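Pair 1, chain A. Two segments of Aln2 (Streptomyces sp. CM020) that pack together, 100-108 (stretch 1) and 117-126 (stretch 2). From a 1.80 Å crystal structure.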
# COMPACT_ATOMS: atom_id res chain seq x y z
N ARG A 100 2.35 -7.82 10.57
CA ARG A 100 1.49 -6.85 9.91
C ARG A 100 1.32 -7.30 8.47
O ARG A 100 2.31 -7.58 7.78
CB ARG A 100 2.04 -5.41 9.96
CG ARG A 100 2.17 -4.85 11.37
CD ARG A 100 0.83 -4.51 11.96
NE ARG A 100 0.94 -4.06 13.36
CZ ARG A 100 -0.06 -4.12 14.24
NH1 ARG A 100 -1.22 -4.60 13.85
NH2 ARG A 100 0.11 -3.69 15.49
N HIS A 101 0.06 -7.42 8.03
CA HIS A 101 -0.27 -7.80 6.66
C HIS A 101 -0.34 -6.52 5.84
O HIS A 101 -0.92 -5.53 6.28
CB HIS A 101 -1.60 -8.56 6.57
CG HIS A 101 -1.49 -10.01 6.91
ND1 HIS A 101 -1.27 -10.45 8.20
CD2 HIS A 101 -1.52 -11.12 6.14
CE1 HIS A 101 -1.21 -11.77 8.21
NE2 HIS A 101 -1.35 -12.19 6.97
N TRP A 102 0.28 -6.56 4.66
CA TRP A 102 0.31 -5.46 3.71
C TRP A 102 -0.29 -5.96 2.40
O TRP A 102 0.20 -6.93 1.83
CB TRP A 102 1.76 -4.99 3.49
CG TRP A 102 2.44 -4.54 4.69
CD1 TRP A 102 3.03 -5.34 5.65
CD2 TRP A 102 2.60 -3.20 5.14
NE1 TRP A 102 3.57 -4.57 6.65
CE2 TRP A 102 3.30 -3.26 6.37
CE3 TRP A 102 2.22 -1.95 4.64
CZ2 TRP A 102 3.64 -2.11 7.08
CZ3 TRP A 102 2.54 -0.83 5.37
CH2 TRP A 102 3.24 -0.92 6.57
N PHE A 103 -1.33 -5.28 1.91
CA PHE A 103 -1.95 -5.59 0.63
C PHE A 103 -1.68 -4.43 -0.30
O PHE A 103 -1.62 -3.27 0.14
CB PHE A 103 -3.47 -5.73 0.72
CG PHE A 103 -3.97 -6.85 1.57
CD1 PHE A 103 -3.12 -7.80 2.14
CD2 PHE A 103 -5.33 -6.99 1.75
CE1 PHE A 103 -3.64 -8.81 2.91
CE2 PHE A 103 -5.85 -8.00 2.50
CZ PHE A 103 -5.00 -8.91 3.09
N ASP A 104 -1.58 -4.72 -1.60
CA ASP A 104 -1.41 -3.67 -2.59
C ASP A 104 -1.78 -4.22 -3.96
O ASP A 104 -1.98 -5.44 -4.14
CB ASP A 104 0.02 -3.15 -2.55
CG ASP A 104 0.17 -1.72 -3.04
OD1 ASP A 104 -0.85 -1.01 -3.26
OD2 ASP A 104 1.34 -1.32 -3.18
N MET A 105 -1.88 -3.29 -4.92
CA MET A 105 -2.15 -3.60 -6.33
C MET A 105 -3.45 -4.41 -6.47
O MET A 105 -3.48 -5.48 -7.11
CB MET A 105 -1.01 -4.38 -7.01
CG MET A 105 0.30 -3.69 -7.35
SD MET A 105 0.24 -2.06 -8.11
CE MET A 105 0.32 -1.39 -6.44
N MET A 106 -4.52 -3.90 -5.86
CA MET A 106 -5.77 -4.65 -5.75
C MET A 106 -6.75 -4.30 -6.86
O MET A 106 -7.15 -3.14 -6.99
CB MET A 106 -6.43 -4.39 -4.40
CG MET A 106 -7.66 -5.18 -4.20
SD MET A 106 -8.44 -4.76 -2.62
CE MET A 106 -7.16 -5.33 -1.47
N THR A 107 -7.15 -5.31 -7.64
CA THR A 107 -8.25 -5.20 -8.59
C THR A 107 -9.55 -5.54 -7.85
O THR A 107 -9.58 -6.40 -6.95
CB THR A 107 -8.10 -6.12 -9.81
OG1 THR A 107 -8.05 -7.49 -9.39
CG2 THR A 107 -6.84 -5.76 -10.63
N VAL A 108 -10.62 -4.89 -8.27
CA VAL A 108 -11.94 -5.09 -7.68
C VAL A 108 -12.97 -5.16 -8.81
O VAL A 108 -13.04 -4.23 -9.62
CB VAL A 108 -12.32 -3.95 -6.69
CG1 VAL A 108 -13.74 -4.19 -6.17
CG2 VAL A 108 -11.32 -3.86 -5.57
N SER A 117 -15.19 -9.77 -6.70
CA SER A 117 -13.96 -10.52 -6.90
C SER A 117 -12.79 -9.55 -6.77
O SER A 117 -12.81 -8.48 -7.40
CB SER A 117 -13.92 -11.20 -8.28
OG SER A 117 -14.92 -12.19 -8.40
N THR A 118 -11.79 -9.91 -5.98
CA THR A 118 -10.58 -9.11 -5.89
C THR A 118 -9.34 -9.98 -6.13
O THR A 118 -9.34 -11.20 -5.95
CB THR A 118 -10.46 -8.39 -4.53
OG1 THR A 118 -10.14 -9.37 -3.53
CG2 THR A 118 -11.74 -7.62 -4.16
N SER A 119 -8.26 -9.32 -6.54
CA SER A 119 -6.94 -9.94 -6.66
C SER A 119 -5.95 -8.89 -6.18
O SER A 119 -6.12 -7.69 -6.45
CB SER A 119 -6.62 -10.40 -8.09
OG SER A 119 -6.23 -9.31 -8.93
N TYR A 120 -4.95 -9.34 -5.45
CA TYR A 120 -4.01 -8.38 -4.90
C TYR A 120 -2.72 -9.07 -4.50
O TYR A 120 -2.64 -10.30 -4.41
CB TYR A 120 -4.59 -7.65 -3.69
CG TYR A 120 -5.19 -8.52 -2.62
CD1 TYR A 120 -6.49 -8.99 -2.73
CD2 TYR A 120 -4.47 -8.84 -1.47
CE1 TYR A 120 -7.08 -9.73 -1.70
CE2 TYR A 120 -5.02 -9.57 -0.44
CZ TYR A 120 -6.34 -10.03 -0.57
OH TYR A 120 -6.91 -10.78 0.44
N TYR A 121 -1.70 -8.24 -4.28
CA TYR A 121 -0.45 -8.67 -3.69
C TYR A 121 -0.55 -8.58 -2.17
O TYR A 121 -1.13 -7.64 -1.63
CB TYR A 121 0.70 -7.77 -4.14
CG TYR A 121 0.97 -7.71 -5.64
CD1 TYR A 121 0.37 -8.58 -6.53
CD2 TYR A 121 1.85 -6.77 -6.15
CE1 TYR A 121 0.66 -8.53 -7.89
CE2 TYR A 121 2.13 -6.69 -7.50
CZ TYR A 121 1.54 -7.60 -8.36
OH TYR A 121 1.86 -7.57 -9.70
N ALA A 122 0.10 -9.51 -1.48
CA ALA A 122 0.18 -9.46 -0.03
C ALA A 122 1.54 -9.94 0.46
O ALA A 122 2.17 -10.82 -0.13
CB ALA A 122 -0.92 -10.30 0.64
N THR A 123 1.96 -9.35 1.58
CA THR A 123 3.08 -9.86 2.33
C THR A 123 2.82 -9.59 3.80
O THR A 123 1.86 -8.92 4.18
CB THR A 123 4.41 -9.26 1.87
OG1 THR A 123 5.48 -9.91 2.57
CG2 THR A 123 4.44 -7.79 2.13
N VAL A 124 3.66 -10.19 4.63
CA VAL A 124 3.61 -10.02 6.08
C VAL A 124 4.99 -9.59 6.54
O VAL A 124 5.99 -10.25 6.21
CB VAL A 124 3.16 -11.30 6.79
CG1 VAL A 124 3.17 -11.11 8.28
CG2 VAL A 124 1.76 -11.66 6.31
N THR A 125 5.03 -8.49 7.29
CA THR A 125 6.23 -8.14 8.03
C THR A 125 6.08 -8.68 9.45
O THR A 125 4.99 -8.71 10.01
CB THR A 125 6.49 -6.63 8.06
OG1 THR A 125 5.38 -5.94 8.61
CG2 THR A 125 6.76 -6.06 6.64
N VAL A 126 7.20 -9.08 10.04
CA VAL A 126 7.20 -9.58 11.41
C VAL A 126 8.24 -8.82 12.22
O VAL A 126 9.45 -8.98 11.98
CB VAL A 126 7.46 -11.09 11.48
CG1 VAL A 126 7.25 -11.57 12.90
CG2 VAL A 126 6.55 -11.83 10.49
O HOH W 1 -10.68 -8.57 -9.55

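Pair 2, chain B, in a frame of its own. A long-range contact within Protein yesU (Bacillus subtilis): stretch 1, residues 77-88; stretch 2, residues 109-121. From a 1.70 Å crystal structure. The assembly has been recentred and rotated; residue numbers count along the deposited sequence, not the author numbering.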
# COMPACT_ATOMS: atom_id res chain seq x y z
N LEU B 77 -11.58 -2.52 2.87
CA LEU B 77 -10.73 -2.32 1.70
C LEU B 77 -9.30 -2.06 2.16
O LEU B 77 -9.08 -1.46 3.21
CB LEU B 77 -11.26 -1.14 0.87
CG LEU B 77 -10.46 -0.65 -0.35
CD1 LEU B 77 -11.42 -0.05 -1.38
CD2 LEU B 77 -9.43 0.38 0.08
N CYS B 78 -8.34 -2.53 1.38
CA CYS B 78 -6.94 -2.33 1.71
C CYS B 78 -6.27 -1.52 0.60
O CYS B 78 -6.72 -1.54 -0.55
CB CYS B 78 -6.23 -3.66 1.91
SG CYS B 78 -6.85 -4.57 3.36
N MSE B 79 -5.20 -0.82 0.94
CA MSE B 79 -4.51 0.02 -0.03
C MSE B 79 -3.08 0.30 0.41
O MSE B 79 -2.83 0.62 1.57
CB MSE B 79 -5.28 1.34 -0.18
CG MSE B 79 -4.72 2.30 -1.21
SE MSE B 79 -5.61 4.03 -1.15
CE MSE B 79 -7.41 3.47 -1.57
N LEU B 80 -2.13 0.19 -0.52
CA LEU B 80 -0.75 0.47 -0.19
C LEU B 80 -0.34 1.80 -0.82
O LEU B 80 -0.56 2.01 -2.01
CB LEU B 80 0.19 -0.62 -0.72
CG LEU B 80 1.61 -0.48 -0.17
CD1 LEU B 80 1.69 -1.19 1.17
CD2 LEU B 80 2.62 -1.07 -1.13
N PHE B 81 0.24 2.68 -0.01
CA PHE B 81 0.74 3.96 -0.49
C PHE B 81 2.25 3.77 -0.64
O PHE B 81 2.88 3.10 0.18
CB PHE B 81 0.49 5.07 0.54
CG PHE B 81 -0.88 5.69 0.47
CD1 PHE B 81 -1.11 6.80 -0.34
CD2 PHE B 81 -1.94 5.16 1.20
CE1 PHE B 81 -2.38 7.38 -0.41
CE2 PHE B 81 -3.21 5.73 1.13
CZ PHE B 81 -3.43 6.85 0.33
N PHE B 82 2.83 4.33 -1.70
CA PHE B 82 4.28 4.26 -1.89
C PHE B 82 4.80 5.50 -2.65
O PHE B 82 4.02 6.20 -3.28
CB PHE B 82 4.71 2.94 -2.58
CG PHE B 82 4.00 2.63 -3.87
CD1 PHE B 82 4.70 2.66 -5.08
CD2 PHE B 82 2.66 2.23 -3.88
CE1 PHE B 82 4.08 2.28 -6.27
CE2 PHE B 82 2.03 1.85 -5.07
CZ PHE B 82 2.75 1.87 -6.27
N ALA B 83 6.10 5.76 -2.56
CA ALA B 83 6.70 6.94 -3.21
C ALA B 83 5.96 8.19 -2.71
O ALA B 83 5.72 9.14 -3.46
CB ALA B 83 6.58 6.84 -4.74
N ALA B 84 5.62 8.19 -1.42
CA ALA B 84 4.89 9.30 -0.82
C ALA B 84 5.81 10.37 -0.22
O ALA B 84 6.72 10.06 0.55
CB ALA B 84 3.94 8.77 0.25
N ALA B 85 5.55 11.62 -0.59
CA ALA B 85 6.33 12.75 -0.08
C ALA B 85 5.56 14.04 -0.30
O ALA B 85 4.54 14.06 -0.99
CB ALA B 85 7.68 12.82 -0.79
N GLY B 86 6.03 15.14 0.29
CA GLY B 86 5.34 16.40 0.11
C GLY B 86 5.37 16.80 -1.35
O GLY B 86 6.26 16.37 -2.09
N ILE B 87 4.43 17.63 -1.77
CA ILE B 87 4.38 18.08 -3.16
C ILE B 87 5.65 18.83 -3.56
O ILE B 87 5.99 18.91 -4.74
CB ILE B 87 3.15 18.97 -3.42
CG1 ILE B 87 1.88 18.13 -3.28
CG2 ILE B 87 3.23 19.59 -4.81
CD1 ILE B 87 0.60 18.90 -3.52
N ARG B 88 6.36 19.37 -2.57
CA ARG B 88 7.60 20.09 -2.85
C ARG B 88 8.82 19.25 -2.48
O ARG B 88 9.93 19.76 -2.36
CB ARG B 88 7.63 21.42 -2.09
CG ARG B 88 6.54 22.40 -2.50
CD ARG B 88 6.70 23.71 -1.76
NE ARG B 88 5.67 24.68 -2.13
CZ ARG B 88 5.62 25.92 -1.66
NH1 ARG B 88 6.53 26.35 -0.80
NH2 ARG B 88 4.65 26.74 -2.05
N SER B 109 -5.94 14.64 -2.46
CA SER B 109 -6.17 16.04 -2.79
C SER B 109 -5.64 16.97 -1.69
O SER B 109 -6.29 17.95 -1.33
CB SER B 109 -7.67 16.29 -3.00
OG SER B 109 -8.20 15.47 -4.03
N GLY B 110 -4.46 16.64 -1.17
CA GLY B 110 -3.87 17.45 -0.11
C GLY B 110 -2.56 18.08 -0.56
O GLY B 110 -2.47 18.59 -1.67
N ASP B 111 -1.55 18.05 0.30
CA ASP B 111 -0.26 18.63 -0.07
C ASP B 111 0.84 17.60 -0.22
O ASP B 111 2.02 17.89 0.00
CB ASP B 111 0.16 19.72 0.94
CG ASP B 111 0.30 19.19 2.36
OD1 ASP B 111 0.26 17.96 2.55
OD2 ASP B 111 0.47 20.02 3.28
N ILE B 112 0.46 16.38 -0.60
CA ILE B 112 1.45 15.32 -0.81
C ILE B 112 1.22 14.66 -2.15
O ILE B 112 0.15 14.81 -2.75
CB ILE B 112 1.36 14.21 0.27
CG1 ILE B 112 0.02 13.49 0.17
CG2 ILE B 112 1.55 14.81 1.66
CD1 ILE B 112 -0.08 12.24 1.04
N ASN B 113 2.23 13.93 -2.62
CA ASN B 113 2.13 13.17 -3.86
C ASN B 113 2.38 11.74 -3.44
O ASN B 113 3.08 11.49 -2.46
CB ASN B 113 3.22 13.57 -4.86
CG ASN B 113 2.94 14.88 -5.54
OD1 ASN B 113 1.79 15.20 -5.85
ND2 ASN B 113 3.99 15.65 -5.80
N ALA B 114 1.82 10.79 -4.19
CA ALA B 114 2.01 9.39 -3.87
C ALA B 114 1.26 8.50 -4.84
O ALA B 114 0.29 8.92 -5.46
CB ALA B 114 1.54 9.09 -2.45
N LEU B 115 1.74 7.27 -4.97
CA LEU B 115 1.07 6.28 -5.78
C LEU B 115 0.34 5.43 -4.75
O LEU B 115 0.85 5.22 -3.65
CB LEU B 115 2.10 5.43 -6.54
CG LEU B 115 2.76 6.13 -7.73
CD1 LEU B 115 4.00 5.37 -8.18
CD2 LEU B 115 1.75 6.25 -8.85
N HIS B 116 -0.88 5.00 -5.06
CA HIS B 116 -1.62 4.16 -4.13
C HIS B 116 -2.36 3.06 -4.87
O HIS B 116 -3.09 3.31 -5.83
CB HIS B 116 -2.59 4.97 -3.23
CG HIS B 116 -3.20 6.18 -3.88
ND1 HIS B 116 -4.54 6.46 -3.78
CD2 HIS B 116 -2.64 7.22 -4.53
CE1 HIS B 116 -4.78 7.63 -4.35
NE2 HIS B 116 -3.65 8.12 -4.81
N LEU B 117 -2.14 1.84 -4.41
CA LEU B 117 -2.73 0.66 -5.04
C LEU B 117 -3.69 -0.03 -4.09
O LEU B 117 -3.29 -0.54 -3.05
CB LEU B 117 -1.61 -0.29 -5.46
CG LEU B 117 -1.86 -1.27 -6.61
CD1 LEU B 117 -0.55 -1.94 -6.98
CD2 LEU B 117 -2.90 -2.30 -6.21
N SER B 118 -4.96 -0.05 -4.46
CA SER B 118 -5.98 -0.69 -3.64
C SER B 118 -6.19 -2.13 -4.06
O SER B 118 -6.16 -2.46 -5.25
CB SER B 118 -7.29 0.08 -3.74
OG SER B 118 -7.66 0.25 -5.09
N TYR B 119 -6.38 -2.99 -3.07
CA TYR B 119 -6.63 -4.41 -3.31
C TYR B 119 -7.62 -4.89 -2.25
O TYR B 119 -7.79 -4.25 -1.22
CB TYR B 119 -5.31 -5.19 -3.26
CG TYR B 119 -4.55 -5.09 -1.96
CD1 TYR B 119 -4.69 -6.06 -0.96
CD2 TYR B 119 -3.64 -4.05 -1.74
CE1 TYR B 119 -3.95 -6.00 0.21
CE2 TYR B 119 -2.89 -3.99 -0.57
CZ TYR B 119 -3.05 -4.97 0.40
OH TYR B 119 -2.28 -4.92 1.54
N PHE B 120 -8.27 -6.01 -2.51
CA PHE B 120 -9.33 -6.50 -1.63
C PHE B 120 -10.29 -5.32 -1.44
O PHE B 120 -10.56 -4.88 -0.31
CB PHE B 120 -8.80 -6.95 -0.26
CG PHE B 120 -9.80 -7.77 0.52
CD1 PHE B 120 -10.00 -9.11 0.22
CD2 PHE B 120 -10.59 -7.18 1.51
CE1 PHE B 120 -10.97 -9.87 0.89
CE2 PHE B 120 -11.56 -7.93 2.18
CZ PHE B 120 -11.76 -9.27 1.87
N ARG B 121 -10.78 -4.79 -2.55
CA ARG B 121 -11.71 -3.66 -2.52
C ARG B 121 -13.09 -4.26 -2.30
O ARG B 121 -13.78 -4.59 -3.27
CB ARG B 121 -11.65 -2.90 -3.84
CG ARG B 121 -10.24 -2.51 -4.26
CD ARG B 121 -10.23 -1.82 -5.61
NE ARG B 121 -10.93 -0.54 -5.59
CZ ARG B 121 -12.09 -0.30 -6.18
NH1 ARG B 121 -12.72 -1.25 -6.87
NH2 ARG B 121 -12.63 0.91 -6.10
O HOH W 2 6.44 14.59 -4.19
O HOH W 3 6.85 15.99 -6.33

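The sharpest difference lies where the paired strands cross a bulge. In pair 1 the position of A:Tyr120 carries a large ring, and A:Met106 CE lies over one face of it, 4.2 Å from the ring centroid; A:Phe103 meets the same ring obliquely, CD2 of A:Phe103 standing 3.4 Å from CE2 of A:Tyr120. In pair 2 the residues matching A:Met106 and A:Tyr120 are two alanines, and the methyls meet directly, B:Ala84 CB to B:Ala114 CB at 3.6 Å.

The backbones nevertheless superpose to 0.5 Å over 14 central residues. Each pair is an antiparallel ladder whose register shifts by one, between A:Asp104 and A:Thr107 in pair 1 and between B:Phe82 and B:Ala85 in pair 2. The extra residue, A:Met105 or B:Ala83, has positive phi and psi (56/52° and 56/38°) and turns the chain through a corner. Paired backbone hydrogen bonds resume beyond it: A:Thr107 N to A:Ser119 O is 2.9 Å, and B:Ala85 N to B:Asn113 O is 3.1 Å.

A:Phe103 and B:Phe81 match almost exactly, their side-chain centres 0.6 Å apart, but their cross-strand neighbours differ. A:Phe103 CD1 lies 3.7 Å from A:Ala122 CB, and its ring also pairs obliquely with that of A:Tyr120, centroids 4.3 Å apart. At the position of A:Ala122, pair 2 has B:His116, whose CB sits over the B:Phe81 ring, 3.9 Å from its centroid, while the two ring planes run nearly parallel but slid apart. Bulk thus comes from A:Tyr120 in one case and in the other from B:His116, two residues further along the second strand than the position of A:Tyr120.

On the face of A:Asp104 and A:Tyr121, partners also change: CB of the corner residue A:Met105 lies over one face of the A:Tyr121 ring, 4.0 Å from its centroid. In pair 2 the aromatic residue is on the first strand: B:Phe82, matching A:Asp104, places its ring against B:Leu115, whose CB is 3.7 Å from the ring centroid. A:Asp104 instead accepts a weak hydrogen bond at OD1 from A:Met105 N, 3.0 Å away.

Further along this face, A:Trp102 NE1 donates to A:Thr125 OG1 at 3.0 Å, a polar tie at the ring edge. The matching B:Leu80 has no such donor, and B:Tyr119, in place of A:Thr125, receives B:Cys78 CB over its ring, 3.9 Å from the centroid. Past the bulge, A:Thr107 OG1 and A:Ser119 OG share a 2.6 Å hydrogen bond. The side chain of B:Ala85 has no hydroxyl to take part in such a bond, and B:Asn113 ND2 donates instead to a water, 3.1 Å away, that also binds B:Gly86 O.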